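Local coordinates for BAR/IMD domain-containing adapter protein 2-like 2 (Mus musculus, PDB 3OK8) that binds phosphoinositides through its dimeric I-BAR domain and induces planar or gently curved membrane structures, at residues A[20-25]-A[112-117]. Residues are numbered along the deposited sequence; the frame is centred on the assembly and turned at random.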
loop_
_atom_site.group_PDB
_atom_site.type_symbol
_atom_site.label_atom_id
_atom_site.label_comp_id
_atom_site.label_asym_id
_atom_site.label_seq_id
_atom_site.Cartn_x
_atom_site.Cartn_y
_atom_site.Cartn_z
ATOM N N SER A 20 -29.789 -5.663 19.208
ATOM C CA SER A 20 -28.933 -5.018 18.209
ATOM C C SER A 20 -27.484 -5.391 18.462
ATOM O O SER A 20 -26.712 -5.631 17.535
ATOM C CB SER A 20 -29.068 -3.496 18.258
ATOM O OG SER A 20 -30.129 -3.036 17.448
ATOM N N ILE A 21 -27.113 -5.425 19.736
ATOM C CA ILE A 21 -25.747 -5.739 20.115
ATOM C C ILE A 21 -25.416 -7.196 19.791
ATOM O O ILE A 21 -24.365 -7.489 19.254
ATOM C CB ILE A 21 -25.501 -5.461 21.619
ATOM C CG1 ILE A 21 -25.626 -3.962 21.916
ATOM C CG2 ILE A 21 -24.143 -6.007 22.062
ATOM C CD1 ILE A 21 -25.558 -3.628 23.407
ATOM N N MET A 22 -26.332 -8.101 20.099
ATOM C CA MET A 22 -26.027 -9.521 20.068
ATOM C C MET A 22 -26.069 -10.131 18.676
ATOM O O MET A 22 -25.356 -11.093 18.396
ATOM C CB MET A 22 -26.982 -10.283 20.998
ATOM C CG MET A 22 -26.629 -10.168 22.470
ATOM S SD MET A 22 -27.942 -10.708 23.584
ATOM C CE MET A 22 -27.832 -12.486 23.377
ATOM N N GLU A 23 -26.912 -9.587 17.808
ATOM C CA GLU A 23 -27.139 -10.205 16.512
ATOM C C GLU A 23 -27.003 -9.210 15.374
ATOM O O GLU A 23 -27.493 -9.429 14.269
ATOM C CB GLU A 23 -28.482 -10.948 16.471
ATOM C CG GLU A 23 -29.725 -10.103 16.597
ATOM C CD GLU A 23 -30.984 -10.958 16.653
ATOM O OE1 GLU A 23 -31.596 -11.054 17.741
ATOM O OE2 GLU A 23 -31.351 -11.551 15.612
ATOM N N GLN A 24 -26.308 -8.120 15.655
ATOM C CA GLN A 24 -26.004 -7.141 14.637
ATOM C C GLN A 24 -24.576 -6.680 14.839
ATOM O O GLN A 24 -23.717 -6.907 13.986
ATOM C CB GLN A 24 -26.981 -5.981 14.728
ATOM C CG GLN A 24 -26.930 -5.013 13.571
ATOM C CD GLN A 24 -28.296 -4.396 13.294
ATOM O OE1 GLN A 24 -28.453 -3.171 13.294
ATOM N NE2 GLN A 24 -29.294 -5.248 13.064
ATOM N N PHE A 25 -24.309 -6.070 15.985
ATOM C CA PHE A 25 -22.976 -5.580 16.285
ATOM C C PHE A 25 -21.971 -6.710 16.518
ATOM O O PHE A 25 -20.927 -6.761 15.863
ATOM C CB PHE A 25 -22.994 -4.625 17.475
ATOM C CG PHE A 25 -21.648 -4.059 17.808
ATOM C CD1 PHE A 25 -21.192 -2.910 17.182
ATOM C CD2 PHE A 25 -20.837 -4.676 18.746
ATOM C CE1 PHE A 25 -19.950 -2.383 17.481
ATOM C CE2 PHE A 25 -19.589 -4.152 19.055
ATOM C CZ PHE A 25 -19.144 -3.002 18.419
ATOM N N LEU A 112 -16.255 -13.243 24.596
ATOM C CA LEU A 112 -16.247 -12.803 25.986
ATOM C C LEU A 112 -17.227 -11.653 26.200
ATOM O O LEU A 112 -17.807 -11.509 27.270
ATOM C CB LEU A 112 -14.847 -12.341 26.399
ATOM C CG LEU A 112 -13.871 -13.423 26.863
ATOM C CD1 LEU A 112 -12.554 -12.795 27.323
ATOM C CD2 LEU A 112 -14.509 -14.245 27.984
ATOM N N ASP A 113 -17.406 -10.830 25.177
ATOM C CA ASP A 113 -18.317 -9.712 25.291
ATOM C C ASP A 113 -19.715 -10.085 24.804
ATOM O O ASP A 113 -20.693 -9.458 25.201
ATOM C CB ASP A 113 -17.790 -8.488 24.551
ATOM C CG ASP A 113 -18.642 -7.263 24.794
ATOM O OD1 ASP A 113 -18.332 -6.490 25.730
ATOM O OD2 ASP A 113 -19.640 -7.090 24.064
ATOM N N MET A 114 -19.814 -11.103 23.953
ATOM C CA MET A 114 -21.118 -11.630 23.606
ATOM C C MET A 114 -21.777 -12.139 24.890
ATOM O O MET A 114 -22.859 -11.691 25.256
ATOM C CB MET A 114 -21.017 -12.749 22.567
ATOM C CG MET A 114 -22.356 -13.450 22.295
ATOM S SD MET A 114 -23.551 -12.477 21.332
ATOM C CE MET A 114 -22.966 -12.796 19.665
ATOM N N GLN A 115 -21.095 -13.055 25.572
ATOM C CA GLN A 115 -21.565 -13.639 26.818
ATOM C C GLN A 115 -21.851 -12.591 27.905
ATOM O O GLN A 115 -22.747 -12.769 28.735
ATOM C CB GLN A 115 -20.547 -14.657 27.325
ATOM C CG GLN A 115 -20.925 -15.324 28.642
ATOM C CD GLN A 115 -21.807 -16.548 28.454
ATOM O OE1 GLN A 115 -22.314 -17.114 29.423
ATOM N NE2 GLN A 115 -21.991 -16.965 27.204
ATOM N N PHE A 116 -21.097 -11.500 27.898
ATOM C CA PHE A 116 -21.302 -10.431 28.871
ATOM C C PHE A 116 -22.653 -9.766 28.682
ATOM O O PHE A 116 -23.432 -9.647 29.624
ATOM C CB PHE A 116 -20.205 -9.382 28.749
ATOM C CG PHE A 116 -20.490 -8.111 29.508
ATOM C CD1 PHE A 116 -21.080 -7.025 28.877
ATOM C CD2 PHE A 116 -20.153 -7.998 30.846
ATOM C CE1 PHE A 116 -21.330 -5.851 29.564
ATOM C CE2 PHE A 116 -20.407 -6.825 31.545
ATOM C CZ PHE A 116 -20.997 -5.751 30.902
ATOM N N ILE A 117 -22.907 -9.312 27.458
ATOM C CA ILE A 117 -24.181 -8.702 27.105
ATOM C C ILE A 117 -25.339 -9.701 27.193
ATOM O O ILE A 117 -26.485 -9.303 27.406
ATOM C CB ILE A 117 -24.139 -8.062 25.699
ATOM C CG1 ILE A 117 -24.217 -6.538 25.797
ATOM C CG2 ILE A 117 -25.318 -8.511 24.883
ATOM C CD1 ILE A 117 -23.194 -5.918 26.703
#
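I117 fits its two branches against two neighbours on helix 5-66, CG2 lying along M22 and CG1 meeting I21. The M22 side is tight: CG2 of I117 sits 3.2 Å from CG of M22, closer than carbons usually pack, and 3.7 Å from its SD, the two side chains running past each other in opposite directions. The CG1 branch of I117 meets I21, whose CG2 methyl, pointing away from the backbone N of I21, comes within 3.8 Å of CG1 of I117, the two isoleucines crossing at about a right angle. M114 also crosses M22 nearly at right angles; the M114 chain is bent at both chi2 (73°) and chi3 (83°), bringing SD to 4.0 Å from CG of M22 and CE to 3.2 Å from the backbone O of M22. An alanine in place of I117 lacks both CG1 and CG2, so I21 and M22 would probably lose their shared apolar partner and a gap would open between the helices. The segments run roughly antiparallel (147°), their axes 9.9 Å apart, joining helices 5-66 and 71-147 of the I-BAR three-helix bundle. Helix 153-217 completes it: R185 touches I117 and F25 and salt-bridges D113, while Y186 meets F25 edge-to-face.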